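Local coordinates for putative NADH Oxidase (Clostridium acetobutylicum, PDB 3E10) that probably acts as an FMN-dependent oxidoreductase of the nitroreductase family, with the flavin bound as its cofactor, at the interface of chains A and B. Sequence-based numbering; all coordinates share one arbitrary frame. Chains: chain A/B, Putative NADH Oxidase.

The interface of chains A and B. Residues chain A 44, 46, 77, 130, 132, 136; chain B 168.
With CG anti to its backbone N (chi1 -164°) and the ring turned crosswise to the chain (chi2 89°), B:Tyr168 lays its ring against A:Leu77 of strand 72-79, A:Ile136 at the start of strand 136-145, and A:Leu132 in the loop before it. The CD1 and CE1 atoms of the ring take the nearest apolar contacts. A:Leu77 reaches it obliquely with one methyl near the ring plane, CD1 lying 3.5 Å from B:Tyr168 CD1. A:Leu132 runs at about a right angle to the tyrosine and offers CD2, 3.9 Å from that same ring CD1. A:Ile136 meets the phenol tip to tip: its first torsion sets CG2 anti to the backbone N, 3.9 Å from B:Tyr168 CE1, while CD1 on the other branch comes within 3.4 Å of the phenol oxygen OH. These methyls of A:Leu132 and A:Ile136 share one side of the ring plane. A:Glu44 crosses beside this tip with its carboxylate plane 65° from the ring; its CG lies 3.6 Å from B:Tyr168 OH, without a hydrogen bond. The polar link is through water 1, whose O lies 2.8 Å from B:Tyr168 N and 2.8 Å from A:Phe130 O. That water sits at the ring edge of A:Phe130, and A:Ile46 CD1 lies over one face, toward the rim. B:Tyr168 is C-terminal, and its docking, repeated by the two-fold, clasps each tail onto the partner and probably helps hold the dimer typical of nitroreductases.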
ATOM      1  N   GLU A  44       2.883 -14.532   1.528  1.00  6.33           N
ATOM      2  CA  GLU A  44       3.423 -15.442   2.531  1.00  7.93           C
ATOM      3  C   GLU A  44       4.338 -14.573   3.397  1.00  7.42           C
ATOM      4  O   GLU A  44       4.930 -13.595   2.933  1.00  8.34           O
ATOM      5  CB  GLU A  44       4.253 -16.556   1.875  1.00  8.99           C
ATOM      6  CG  GLU A  44       3.450 -17.470   0.915  1.00 10.39           C
ATOM      7  CD  GLU A  44       2.643 -18.490   1.626  1.00 13.54           C
ATOM      8  OE1 GLU A  44       2.778 -18.613   2.854  1.00 14.84           O
ATOM      9  OE2 GLU A  44       1.879 -19.239   0.958  1.00 17.56           O
ATOM     10  N   ILE A  46       7.438 -14.600   6.575  1.00  7.06           N
ATOM     11  CA  ILE A  46       8.343 -15.227   7.539  1.00  6.80           C
ATOM     12  C   ILE A  46       8.489 -14.283   8.715  1.00  6.43           C
ATOM     13  O   ILE A  46       8.862 -13.132   8.559  1.00  8.07           O
ATOM     14  CB  ILE A  46       9.751 -15.546   6.955  1.00  6.95           C
ATOM     15  CG1 ILE A  46       9.634 -16.289   5.640  1.00  9.07           C
ATOM     16  CG2 ILE A  46      10.560 -16.331   7.999  1.00  7.90           C
ATOM     17  CD1 ILE A  46      10.968 -16.485   4.897  1.00  9.56           C
ATOM     18  N   LEU A  77       6.676 -11.990   1.292  1.00  6.06           N
ATOM     19  CA  LEU A  77       6.955 -12.774   0.081  1.00  6.62           C
ATOM     20  C   LEU A  77       5.657 -12.953  -0.707  1.00  7.61           C
ATOM     21  O   LEU A  77       4.583 -12.877  -0.147  1.00  7.16           O
ATOM     22  CB  LEU A  77       7.465 -14.179   0.448  1.00  8.14           C
ATOM     23  CG  LEU A  77       8.550 -14.346   1.535  1.00 11.14           C
ATOM     24  CD1 LEU A  77       8.542 -15.811   2.166  1.00 16.67           C
ATOM     25  CD2 LEU A  77       9.824 -14.049   0.894  1.00 14.07           C
ATOM     26  N   PHE A 130      16.935 -17.651   2.958  1.00  9.34           N
ATOM     27  CA  PHE A 130      15.811 -18.476   3.361  1.00 10.31           C
ATOM     28  C   PHE A 130      15.589 -19.700   2.465  1.00  8.67           C
ATOM     29  O   PHE A 130      14.597 -20.410   2.626  1.00 12.47           O
ATOM     30  CB  PHE A 130      14.539 -17.629   3.422  1.00  9.23           C
ATOM     31  CG  PHE A 130      14.571 -16.575   4.494  1.00  9.10           C
ATOM     32  CD1 PHE A 130      14.412 -16.929   5.819  1.00  9.94           C
ATOM     33  CD2 PHE A 130      14.846 -15.271   4.191  1.00  9.71           C
ATOM     34  CE1 PHE A 130      14.444 -15.972   6.813  1.00  9.45           C
ATOM     35  CE2 PHE A 130      14.881 -14.315   5.189  1.00 10.51           C
ATOM     36  CZ  PHE A 130      14.712 -14.668   6.482  1.00 11.57           C
ATOM     37  N   LEU A 132      14.698 -20.126  -0.547  1.00 10.25           N
ATOM     38  CA  LEU A 132      13.370 -20.028  -1.130  1.00 10.34           C
ATOM     39  C   LEU A 132      13.244 -20.800  -2.419  1.00 10.88           C
ATOM     40  O   LEU A 132      14.171 -20.814  -3.230  1.00 11.61           O
ATOM     41  CB  LEU A 132      12.961 -18.584  -1.365  1.00 10.56           C
ATOM     42  CG  LEU A 132      12.881 -17.691  -0.118  1.00 10.81           C
ATOM     43  CD1 LEU A 132      12.524 -16.265  -0.568  1.00 13.95           C
ATOM     44  CD2 LEU A 132      11.890 -18.252   0.943  1.00 12.96           C
ATOM     45  N   ILE A 136       8.702 -18.527  -4.950  1.00  8.99           N
ATOM     46  CA  ILE A 136       8.506 -17.646  -3.776  1.00  7.54           C
ATOM     47  C   ILE A 136       9.395 -16.407  -3.951  1.00  8.30           C
ATOM     48  O   ILE A 136      10.631 -16.484  -3.935  1.00  9.60           O
ATOM     49  CB  ILE A 136       8.787 -18.390  -2.466  1.00  8.22           C
ATOM     50  CG1 ILE A 136       7.887 -19.622  -2.361  1.00  8.45           C
ATOM     51  CG2 ILE A 136       8.610 -17.463  -1.220  1.00 10.39           C
ATOM     52  CD1 ILE A 136       6.358 -19.374  -2.392  1.00  9.97           C
TER
ATOM     53  N   TYR B 168      11.237 -20.449   6.264  1.00 10.50           N
ATOM     54  CA  TYR B 168      10.122 -20.768   5.386  1.00 11.50           C
ATOM     55  C   TYR B 168       9.646 -22.202   5.627  1.00 11.91           C
ATOM     56  O   TYR B 168       8.416 -22.459   5.707  1.00 11.70           O
ATOM     57  CB  TYR B 168      10.482 -20.562   3.910  1.00 13.67           C
ATOM     58  CG  TYR B 168       9.233 -20.502   3.054  1.00 13.12           C
ATOM     59  CD1 TYR B 168       8.593 -19.292   2.831  1.00 15.67           C
ATOM     60  CD2 TYR B 168       8.674 -21.637   2.506  1.00 15.33           C
ATOM     61  CE1 TYR B 168       7.452 -19.209   2.077  1.00 14.37           C
ATOM     62  CE2 TYR B 168       7.490 -21.547   1.734  1.00 15.72           C
ATOM     63  CZ  TYR B 168       6.898 -20.324   1.561  1.00 17.00           C
ATOM     64  OH  TYR B 168       5.730 -20.204   0.818  1.00 18.35           O
ATOM     65  OXT TYR B 168      10.505 -23.091   5.789  1.00 14.38           O
TER
HETATM   66  O   HOH W   1      13.869 -20.624   5.308  1.00 15.05           O